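Local coordinates for protein lipocalin (Argas monolakensis, PDB 3BRN) that binds serotonin inside a lipocalin beta barrel and probably serves as a biogenic amine-binding protein of a soft tick, at residues 28-33 and 145-150. Numbering follows the deposited sequence.
Sequences YLRKTT and IHHTWQ
Thr32, near the end of lipocalin barrel strand 26-32, pairs antiparallel with His146 in the short, weakly bonded strand at about 146-147 of the C-terminal segment. Thr32 N donates to His146 O (2.9 Å), in the carbonyl plane. His146 N returns a nearly straight bond to Thr32 O at 2.7 Å. Thr32 O also accepts a longer bond from the imidazole, 3.3 Å from His146 ND1. It lies at the edge of that ring, while ND1 sits above the carbonyl plane. His146 CG lies beside its own backbone N (chi1 -49°), and chi2 of 75° turns the ring so that ND1 comes to Thr32 O. Two N-H groups of one residue thus grip one carbonyl.

Further along, Thr148 N donates to Arg30 O. Arg30 bends at chi2, and its end returns to the C-terminal segment although CB points away. Arg30 NH1 gives a nearly straight bond to His147 ND1 (3.2 Å). ND1 lies near the guanidinium plane and NH1 near the imidazole plane, though the planes are 57° apart. This use of ND1 as acceptor suggests that any proton on the ring sits on NE2. The aliphatic chain of Lys31 runs beside His147, and its CB meets Ile145 CG2. Arg30 CD and NE pack on Trp149 CE3, with NE 3.5 Å away. The indole turns an edge to Tyr28, where Trp149 CD1 lies 3.6 Å from Tyr28 CD2, over one ring face toward the rim.

Arg30 NE also bonds Tyr129 OH, and Tyr28 OH bonds Pro154 O. Arg30 and Lys31 form a classic beta bulge opposite Leu117 of strand 115-120, and strand 26-32 also pairs with strand 42-44. Helix 131-140 packs on Lys31 and Ile145 through Phe136, and its Asp133 forms a salt bridge with Lys31.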
ATOM      1  N   TYR A  28       1.604  -5.105  -2.878  1.00 29.43           N
ATOM      2  CA  TYR A  28       0.884  -6.034  -2.031  1.00 32.86           C
ATOM      3  C   TYR A  28       0.771  -5.414  -0.659  1.00 31.75           C
ATOM      4  O   TYR A  28       1.740  -4.825  -0.190  1.00 30.38           O
ATOM      5  CB  TYR A  28       1.668  -7.327  -1.855  1.00 28.44           C
ATOM      6  CG  TYR A  28       1.679  -8.218  -3.064  1.00 43.12           C
ATOM      7  CD1 TYR A  28       2.745  -8.198  -3.945  1.00 40.50           C
ATOM      8  CD2 TYR A  28       0.635  -9.105  -3.309  1.00 36.95           C
ATOM      9  CE1 TYR A  28       2.814  -9.089  -4.992  1.00 38.01           C
ATOM     10  CE2 TYR A  28       0.666  -9.955  -4.405  1.00 48.45           C
ATOM     11  CZ  TYR A  28       1.760  -9.938  -5.234  1.00 31.36           C
ATOM     12  OH  TYR A  28       1.845 -10.814  -6.294  1.00 50.20           O
ATOM     13  N   LEU A  29      -0.322  -5.711   0.044  1.00 32.16           N
ATOM     14  CA  LEU A  29      -0.403  -5.332   1.455  1.00 33.74           C
ATOM     15  C   LEU A  29       0.358  -6.429   2.186  1.00 29.68           C
ATOM     16  O   LEU A  29      -0.060  -7.576   2.153  1.00 32.83           O
ATOM     17  CB  LEU A  29      -1.849  -5.269   1.941  1.00 30.63           C
ATOM     18  CG  LEU A  29      -2.063  -5.076   3.461  1.00 29.66           C
ATOM     19  CD1 LEU A  29      -1.386  -3.785   3.887  1.00 24.32           C
ATOM     20  CD2 LEU A  29      -3.561  -4.953   3.709  1.00 32.29           C
ATOM     21  N   ARG A  30       1.578  -6.106   2.631  1.00 28.66           N
ATOM     22  CA  ARG A  30       2.492  -7.083   3.212  1.00 31.40           C
ATOM     23  C   ARG A  30       2.193  -7.382   4.680  1.00 35.45           C
ATOM     24  O   ARG A  30       2.224  -8.540   5.105  1.00 35.15           O
ATOM     25  CB  ARG A  30       3.947  -6.622   3.029  1.00 28.26           C
ATOM     26  CG  ARG A  30       5.016  -7.528   3.656  1.00 30.34           C
ATOM     27  CD  ARG A  30       4.987  -8.968   3.103  1.00 28.30           C
ATOM     28  NE  ARG A  30       5.953  -9.819   3.797  1.00 33.59           N
ATOM     29  CZ  ARG A  30       5.779 -10.320   5.019  1.00 28.35           C
ATOM     30  NH1 ARG A  30       4.658 -10.096   5.691  1.00 37.30           N
ATOM     31  NH2 ARG A  30       6.724 -11.062   5.568  1.00 36.48           N
ATOM     32  N   LYS A  31       2.033  -6.333   5.484  1.00 32.54           N
ATOM     33  CA  LYS A  31       1.695  -6.510   6.907  1.00 32.27           C
ATOM     34  C   LYS A  31       0.675  -5.457   7.287  1.00 33.52           C
ATOM     35  O   LYS A  31       0.779  -4.328   6.832  1.00 29.57           O
ATOM     36  CB  LYS A  31       2.932  -6.318   7.798  1.00 34.17           C
ATOM     37  CG  LYS A  31       4.130  -7.209   7.470  1.00 37.03           C
ATOM     38  CD  LYS A  31       5.254  -6.996   8.468  1.00 39.24           C
ATOM     39  CE  LYS A  31       6.482  -7.834   8.118  1.00 44.39           C
ATOM     40  NZ  LYS A  31       7.710  -7.256   8.720  1.00 45.83           N
ATOM     41  N   THR A  32      -0.175  -5.772   8.269  1.00 31.17           N
ATOM     42  CA  THR A  32      -1.130  -4.792   8.798  1.00 35.67           C
ATOM     43  C   THR A  32      -1.413  -5.069  10.275  1.00 33.93           C
ATOM     44  O   THR A  32      -1.214  -6.191  10.751  1.00 32.01           O
ATOM     45  CB  THR A  32      -2.456  -4.770   7.961  1.00 31.12           C
ATOM     46  OG1 THR A  32      -3.378  -3.833   8.528  1.00 34.29           O
ATOM     47  CG2 THR A  32      -3.119  -6.152   7.922  1.00 32.33           C
ATOM     48  N   THR A  33      -1.771  -4.025  11.026  1.00 34.97           N
ATOM     49  CA  THR A  33      -2.240  -4.211  12.399  1.00 30.51           C
ATOM     50  C   THR A  33      -3.751  -4.437  12.438  1.00 36.45           C
ATOM     51  O   THR A  33      -4.334  -4.538  13.513  1.00 34.70           O
ATOM     52  CB  THR A  33      -1.869  -3.013  13.316  1.00 32.73           C
ATOM     53  OG1 THR A  33      -2.438  -1.810  12.781  1.00 30.88           O
ATOM     54  CG2 THR A  33      -0.324  -2.863  13.406  1.00 28.54           C
ATOM     55  N   ILE A 145       0.619  -8.036  14.704  1.00 33.97           N
ATOM     56  CA  ILE A 145       0.876  -7.852  13.274  1.00 36.68           C
ATOM     57  C   ILE A 145       0.275  -9.018  12.487  1.00 34.27           C
ATOM     58  O   ILE A 145       0.375 -10.174  12.899  1.00 33.25           O
ATOM     59  CB  ILE A 145       2.391  -7.824  12.955  1.00 36.08           C
ATOM     60  CG1 ILE A 145       3.148  -6.836  13.849  1.00 42.32           C
ATOM     61  CG2 ILE A 145       2.617  -7.597  11.459  1.00 35.39           C
ATOM     62  CD1 ILE A 145       2.597  -5.468  13.846  1.00 36.18           C
ATOM     63  N   HIS A 146      -0.420  -8.707  11.413  1.00 30.70           N
ATOM     64  CA  HIS A 146      -0.920  -9.693  10.507  1.00 36.92           C
ATOM     65  C   HIS A 146      -0.251  -9.699   9.168  1.00 41.52           C
ATOM     66  O   HIS A 146      -0.196  -8.700   8.502  1.00 39.44           O
ATOM     67  CB  HIS A 146      -2.397  -9.537  10.343  1.00 38.06           C
ATOM     68  CG  HIS A 146      -3.102  -9.440  11.635  1.00 41.74           C
ATOM     69  ND1 HIS A 146      -3.069  -8.312  12.403  1.00 52.02           N
ATOM     70  CD2 HIS A 146      -3.781 -10.357  12.342  1.00 46.37           C
ATOM     71  CE1 HIS A 146      -3.725  -8.524  13.518  1.00 48.98           C
ATOM     72  NE2 HIS A 146      -4.171  -9.754  13.500  1.00 38.50           N
ATOM     73  N   HIS A 147       0.211 -10.857   8.765  1.00 37.38           N
ATOM     74  CA  HIS A 147       0.982 -10.988   7.572  1.00 39.52           C
ATOM     75  C   HIS A 147       0.163 -11.385   6.364  1.00 41.07           C
ATOM     76  O   HIS A 147      -0.154 -12.522   6.205  1.00 44.19           O
ATOM     77  CB  HIS A 147       2.117 -11.942   7.806  1.00 36.53           C
ATOM     78  CG  HIS A 147       2.974 -11.547   8.942  1.00 38.21           C
ATOM     79  ND1 HIS A 147       4.168 -10.906   8.774  1.00 35.58           N
ATOM     80  CD2 HIS A 147       2.779 -11.641  10.266  1.00 37.53           C
ATOM     81  CE1 HIS A 147       4.694 -10.650   9.945  1.00 46.17           C
ATOM     82  NE2 HIS A 147       3.864 -11.079  10.870  1.00 57.55           N
ATOM     83  N   THR A 148      -0.169 -10.425   5.523  1.00 38.94           N
ATOM     84  CA  THR A 148      -1.247 -10.561   4.552  1.00 36.46           C
ATOM     85  C   THR A 148      -0.794 -11.187   3.245  1.00 36.41           C
ATOM     86  O   THR A 148      -1.621 -11.611   2.450  1.00 41.30           O
ATOM     87  CB  THR A 148      -1.870  -9.180   4.243  1.00 44.07           C
ATOM     88  OG1 THR A 148      -2.612  -8.732   5.379  1.00 50.19           O
ATOM     89  CG2 THR A 148      -2.804  -9.265   3.027  1.00 39.38           C
ATOM     90  N   TRP A 149       0.468 -10.966   2.911  1.00 38.01           N
ATOM     91  CA  TRP A 149       1.083 -11.561   1.735  1.00 37.04           C
ATOM     92  C   TRP A 149       1.812 -12.806   2.169  1.00 36.95           C
ATOM     93  O   TRP A 149       2.358 -12.853   3.274  1.00 35.91           O
ATOM     94  CB  TRP A 149       2.093 -10.612   1.106  1.00 34.39           C
ATOM     95  CG  TRP A 149       2.888 -11.271   0.003  1.00 35.61           C
ATOM     96  CD1 TRP A 149       2.479 -11.489  -1.285  1.00 34.49           C
ATOM     97  CD2 TRP A 149       4.196 -11.857   0.112  1.00 30.05           C
ATOM     98  NE1 TRP A 149       3.470 -12.141  -1.991  1.00 33.03           N
ATOM     99  CE2 TRP A 149       4.535 -12.364  -1.159  1.00 37.07           C
ATOM    100  CE3 TRP A 149       5.122 -11.974   1.153  1.00 39.05           C
ATOM    101  CZ2 TRP A 149       5.767 -12.939  -1.421  1.00 36.79           C
ATOM    102  CZ3 TRP A 149       6.328 -12.590   0.898  1.00 39.97           C
ATOM    103  CH2 TRP A 149       6.627 -13.091  -0.368  1.00 31.19           C
ATOM    104  N   GLN A 150       1.703 -13.846   1.348  1.00 36.05           N
ATOM    105  CA  GLN A 150       2.424 -15.089   1.541  1.00 33.70           C
ATOM    106  C   GLN A 150       3.039 -15.493   0.214  1.00 29.48           C
ATOM    107  O   GLN A 150       2.584 -15.076  -0.841  1.00 27.56           O
ATOM    108  CB  GLN A 150       1.487 -16.200   2.033  1.00 40.30           C
ATOM    109  CG  GLN A 150       1.125 -16.080   3.496  1.00 39.85           C
ATOM    110  CD  GLN A 150       2.352 -15.872   4.362  1.00 55.47           C
ATOM    111  OE1 GLN A 150       3.292 -16.805   4.285  1.00 57.50           O
ATOM    112  NE2 GLN A 150       2.501 -14.831   5.008  1.00 52.25           N
TER